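Local coordinates for Two-component system sensor histidine kinase (Bacteroides thetaiotaomicron, PDB 3OTT), which probably senses saccharides through this extracellular propeller and beta-sandwich part and is thought to signal as a histidine kinase, phosphorylating protein histidine, at residues Gln384-Ile394 against Tyr399-Ile409. Residues are numbered along the deposited sequence; the frame is centred on the assembly and turned at random.
Sequences QQLWIATDGSI and YATRQFIHYNI
I388 carries CG1 between its backbone N and carbonyl carbon (chi1 56°), and F404 turns its CG opposite its own carbonyl carbon (chi1 -71°), which brings the methyl CD1 of I388 over one face of the F404 ring. In this CH-pi contact CD1 of I388 sits 4.3 Å from the centroid of the F404 ring, offset toward the rim, while L386 CD1 meets the same ring at its edge. Trimming I388 to an alanine would probably leave that face of F404 without its methyl cover and the ring freer to turn. The other side of the strand packs differently: W387 and Y407 meet obliquely, ring planes at 37°, with W387 CZ3 3.6 Å from Y407 CE2. Their polar ends are hydrogen-bonded outside the pair, W387 NE1 to D381 and Y407 OH to R396. L386 CB rests against Y399 OH, which is itself hydrogen-bonded to D332. Where strand 393-398 begins, I394 and I409 cross nearly at right angles, their CD1 methyls 3.6 Å apart. Y407 N donates to I394 O at 3.3 Å, while H406 NE2 gives G392 O a weak, bent bond, an oxygen also bonded by S371. T390 OG1 accepts from G392 N at 2.9 Å, an ST turn, and donates to S393 O, bridging the bend between strands 386-390 and 393-398. Strand 393-398 runs between 386-390 and 403-410, so L386 and I388 reach F404, and W387 reaches Y407, across it between second neighbours of one antiparallel propeller blade; Y399 meets L386 from the turn before 403-410. Strand 375-380 flanks 386-390, its I378 touching L386 and I388, and L449 of helix 446-451 packs on W387, I394 and Y407.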
loop_
_atom_site.group_PDB
_atom_site.type_symbol
_atom_site.label_atom_id
_atom_site.label_comp_id
_atom_site.label_asym_id
_atom_site.label_seq_id
_atom_site.Cartn_x
_atom_site.Cartn_y
_atom_site.Cartn_z
ATOM N N GLN B 384 22.556 -27.518 4.584
ATOM C CA GLN B 384 21.482 -26.573 4.915
ATOM C C GLN B 384 21.845 -25.074 4.662
ATOM O O GLN B 384 21.274 -24.182 5.266
ATOM C CB GLN B 384 20.918 -26.820 6.350
ATOM C CG GLN B 384 20.293 -28.255 6.533
ATOM C CD GLN B 384 21.385 -29.350 6.787
ATOM O OE1 GLN B 384 22.194 -29.206 7.679
ATOM N NE2 GLN B 384 21.420 -30.390 5.971
ATOM N N GLN B 385 22.753 -24.798 3.743
ATOM C CA GLN B 385 23.029 -23.415 3.417
ATOM C C GLN B 385 22.127 -23.016 2.212
ATOM O O GLN B 385 21.969 -23.764 1.243
ATOM C CB GLN B 385 24.504 -23.242 3.066
ATOM C CG GLN B 385 25.560 -23.544 4.181
ATOM C CD GLN B 385 25.621 -22.439 5.210
ATOM O OE1 GLN B 385 25.794 -21.259 4.873
ATOM N NE2 GLN B 385 25.433 -22.802 6.474
ATOM N N LEU B 386 21.581 -21.807 2.273
ATOM C CA LEU B 386 20.638 -21.333 1.299
ATOM C C LEU B 386 21.406 -20.568 0.175
ATOM O O LEU B 386 22.080 -19.588 0.472
ATOM C CB LEU B 386 19.659 -20.402 2.007
ATOM C CG LEU B 386 18.312 -20.097 1.309
ATOM C CD1 LEU B 386 18.461 -19.097 0.265
ATOM C CD2 LEU B 386 17.659 -21.337 0.710
ATOM N N TRP B 387 21.300 -21.031 -1.069
ATOM C CA TRP B 387 21.899 -20.329 -2.191
ATOM C C TRP B 387 20.864 -19.737 -3.198
ATOM O O TRP B 387 19.806 -20.321 -3.401
ATOM C CB TRP B 387 22.807 -21.236 -2.965
ATOM C CG TRP B 387 23.985 -21.794 -2.138
ATOM C CD1 TRP B 387 23.971 -22.918 -1.395
ATOM C CD2 TRP B 387 25.323 -21.290 -2.076
ATOM N NE1 TRP B 387 25.183 -23.141 -0.843
ATOM C CE2 TRP B 387 26.048 -22.162 -1.247
ATOM C CE3 TRP B 387 25.985 -20.203 -2.654
ATOM C CZ2 TRP B 387 27.385 -21.978 -0.963
ATOM C CZ3 TRP B 387 27.300 -20.012 -2.381
ATOM C CH2 TRP B 387 28.000 -20.893 -1.534
ATOM N N ILE B 388 21.170 -18.594 -3.821
ATOM C CA ILE B 388 20.262 -18.075 -4.839
ATOM C C ILE B 388 21.070 -17.767 -6.107
ATOM O O ILE B 388 22.257 -17.346 -6.014
ATOM C CB ILE B 388 19.405 -16.863 -4.351
ATOM C CG1 ILE B 388 20.319 -15.762 -3.859
ATOM C CG2 ILE B 388 18.387 -17.257 -3.153
ATOM C CD1 ILE B 388 19.621 -14.374 -3.867
ATOM N N ALA B 389 20.457 -18.007 -7.266
ATOM C CA ALA B 389 21.090 -17.620 -8.496
ATOM C C ALA B 389 20.329 -16.415 -8.998
ATOM O O ALA B 389 19.059 -16.398 -8.968
ATOM C CB ALA B 389 21.057 -18.792 -9.546
ATOM N N THR B 390 21.093 -15.411 -9.444
ATOM C CA THR B 390 20.521 -14.150 -9.916
ATOM C C THR B 390 21.296 -13.586 -11.115
ATOM O O THR B 390 22.352 -14.140 -11.470
ATOM C CB THR B 390 20.531 -13.030 -8.809
ATOM O OG1 THR B 390 21.813 -12.416 -8.743
ATOM C CG2 THR B 390 20.057 -13.504 -7.418
ATOM N N ASP B 391 20.814 -12.466 -11.698
ATOM C CA ASP B 391 21.497 -11.784 -12.800
ATOM C C ASP B 391 22.605 -10.900 -12.282
ATOM O O ASP B 391 23.265 -10.227 -13.079
ATOM C CB ASP B 391 20.526 -10.928 -13.689
ATOM C CG ASP B 391 19.747 -11.770 -14.713
ATOM O OD1 ASP B 391 19.984 -13.009 -14.801
ATOM O OD2 ASP B 391 18.849 -11.217 -15.388
ATOM N N GLY B 392 22.820 -10.930 -10.958
ATOM C CA GLY B 392 23.998 -10.374 -10.296
ATOM C C GLY B 392 24.785 -11.480 -9.547
ATOM O O GLY B 392 25.134 -11.322 -8.364
ATOM N N SER B 393 25.058 -12.582 -10.246
ATOM C CA SER B 393 25.857 -13.709 -9.762
ATOM C C SER B 393 25.134 -14.469 -8.631
ATOM O O SER B 393 23.925 -14.298 -8.452
ATOM C CB SER B 393 27.296 -13.271 -9.381
ATOM O OG SER B 393 28.138 -14.401 -9.083
ATOM N N ILE B 394 25.864 -15.326 -7.907
ATOM C CA ILE B 394 25.297 -16.170 -6.900
ATOM C C ILE B 394 25.485 -15.583 -5.503
ATOM O O ILE B 394 26.454 -14.900 -5.225
ATOM C CB ILE B 394 25.874 -17.596 -6.975
ATOM C CG1 ILE B 394 27.403 -17.630 -6.830
ATOM C CG2 ILE B 394 25.560 -18.189 -8.298
ATOM C CD1 ILE B 394 27.904 -19.014 -6.304
ATOM N N TYR B 399 21.796 -16.664 7.722
ATOM C CA TYR B 399 20.736 -16.622 8.733
ATOM C C TYR B 399 20.994 -15.784 9.988
ATOM O O TYR B 399 20.069 -15.246 10.560
ATOM C CB TYR B 399 20.416 -18.054 9.160
ATOM C CG TYR B 399 19.694 -18.802 8.074
ATOM C CD1 TYR B 399 18.304 -18.629 7.880
ATOM C CD2 TYR B 399 20.394 -19.657 7.209
ATOM C CE1 TYR B 399 17.619 -19.304 6.852
ATOM C CE2 TYR B 399 19.710 -20.352 6.162
ATOM C CZ TYR B 399 18.330 -20.153 6.016
ATOM O OH TYR B 399 17.670 -20.806 5.028
ATOM N N ALA B 400 22.227 -15.709 10.459
ATOM C CA ALA B 400 22.469 -14.980 11.717
ATOM C C ALA B 400 22.435 -13.489 11.500
ATOM O O ALA B 400 21.911 -12.773 12.329
ATOM C CB ALA B 400 23.761 -15.396 12.373
ATOM N N THR B 401 22.941 -13.010 10.365
ATOM C CA THR B 401 22.931 -11.555 10.085
ATOM C C THR B 401 21.735 -11.138 9.201
ATOM O O THR B 401 21.437 -9.931 9.034
ATOM C CB THR B 401 24.222 -11.102 9.377
ATOM O OG1 THR B 401 24.271 -11.647 8.049
ATOM C CG2 THR B 401 25.495 -11.509 10.186
ATOM N N ARG B 402 21.099 -12.123 8.592
ATOM C CA ARG B 402 19.923 -11.866 7.775
ATOM C C ARG B 402 20.325 -11.116 6.508
ATOM O O ARG B 402 19.589 -10.312 6.008
ATOM C CB ARG B 402 18.827 -11.172 8.602
ATOM C CG ARG B 402 18.147 -12.134 9.648
ATOM C CD ARG B 402 17.117 -11.474 10.619
ATOM N NE ARG B 402 17.680 -10.301 11.311
ATOM C CZ ARG B 402 17.174 -9.059 11.288
ATOM N NH1 ARG B 402 16.036 -8.787 10.651
ATOM N NH2 ARG B 402 17.794 -8.076 11.940
ATOM N N GLN B 403 21.538 -11.390 6.038
ATOM C CA GLN B 403 22.109 -10.736 4.876
ATOM C C GLN B 403 22.652 -11.802 3.913
ATOM O O GLN B 403 23.101 -12.903 4.358
ATOM C CB GLN B 403 23.212 -9.717 5.253
ATOM C CG GLN B 403 22.778 -8.511 6.127
ATOM C CD GLN B 403 21.737 -7.594 5.457
ATOM O OE1 GLN B 403 21.700 -7.440 4.230
ATOM N NE2 GLN B 403 20.890 -7.006 6.250
ATOM N N PHE B 404 22.571 -11.502 2.613
ATOM C CA PHE B 404 23.288 -12.295 1.577
ATOM C C PHE B 404 24.752 -11.937 1.435
ATOM O O PHE B 404 25.139 -10.794 1.656
ATOM C CB PHE B 404 22.581 -12.216 0.206
ATOM C CG PHE B 404 21.298 -12.983 0.204
ATOM C CD1 PHE B 404 21.299 -14.376 -0.035
ATOM C CD2 PHE B 404 20.135 -12.375 0.582
ATOM C CE1 PHE B 404 20.142 -15.080 0.041
ATOM C CE2 PHE B 404 18.962 -13.090 0.670
ATOM C CZ PHE B 404 18.958 -14.426 0.407
ATOM N N ILE B 405 25.557 -12.942 1.098
ATOM C CA ILE B 405 26.982 -12.780 0.810
ATOM C C ILE B 405 27.113 -13.058 -0.681
ATOM O O ILE B 405 26.691 -14.117 -1.152
ATOM C CB ILE B 405 27.866 -13.813 1.575
ATOM C CG1 ILE B 405 27.988 -13.454 3.040
ATOM C CG2 ILE B 405 29.293 -13.902 0.971
ATOM C CD1 ILE B 405 27.027 -14.130 3.900
ATOM N N HIS B 406 27.721 -12.118 -1.398
ATOM C CA HIS B 406 27.825 -12.144 -2.826
ATOM C C HIS B 406 29.193 -12.712 -3.193
ATOM O O HIS B 406 30.177 -12.480 -2.457
ATOM C CB HIS B 406 27.710 -10.704 -3.321
ATOM C CG HIS B 406 27.867 -10.556 -4.807
ATOM N ND1 HIS B 406 29.048 -10.161 -5.391
ATOM C CD2 HIS B 406 26.994 -10.750 -5.824
ATOM C CE1 HIS B 406 28.897 -10.105 -6.709
ATOM N NE2 HIS B 406 27.657 -10.446 -6.995
ATOM N N TYR B 407 29.231 -13.452 -4.300
ATOM C CA TYR B 407 30.456 -14.023 -4.860
ATOM C C TYR B 407 30.619 -13.748 -6.360
ATOM O O TYR B 407 29.667 -13.885 -7.147
ATOM C CB TYR B 407 30.494 -15.572 -4.670
ATOM C CG TYR B 407 30.314 -16.049 -3.259
ATOM C CD1 TYR B 407 31.404 -16.118 -2.375
ATOM C CD2 TYR B 407 29.056 -16.415 -2.788
ATOM C CE1 TYR B 407 31.252 -16.539 -1.075
ATOM C CE2 TYR B 407 28.888 -16.872 -1.479
ATOM C CZ TYR B 407 29.997 -16.937 -0.629
ATOM O OH TYR B 407 29.814 -17.349 0.680
ATOM N N ASN B 408 31.836 -13.434 -6.753
ATOM C CA ASN B 408 32.248 -13.277 -8.155
ATOM C C ASN B 408 33.144 -14.498 -8.566
ATOM O O ASN B 408 34.235 -14.688 -7.978
ATOM C CB ASN B 408 33.148 -12.027 -8.314
ATOM C CG ASN B 408 32.449 -10.708 -7.987
ATOM O OD1 ASN B 408 31.398 -10.366 -8.582
ATOM N ND2 ASN B 408 33.067 -9.921 -7.052
ATOM N N ILE B 409 32.742 -15.241 -9.576
ATOM C CA ILE B 409 33.444 -16.438 -10.027
ATOM C C ILE B 409 33.784 -16.353 -11.511
ATOM O O ILE B 409 32.912 -16.044 -12.325
ATOM C CB ILE B 409 32.531 -17.665 -9.792
ATOM C CG1 ILE B 409 32.311 -17.881 -8.281
ATOM C CG2 ILE B 409 33.037 -18.900 -10.529
ATOM C CD1 ILE B 409 31.106 -18.774 -7.983
#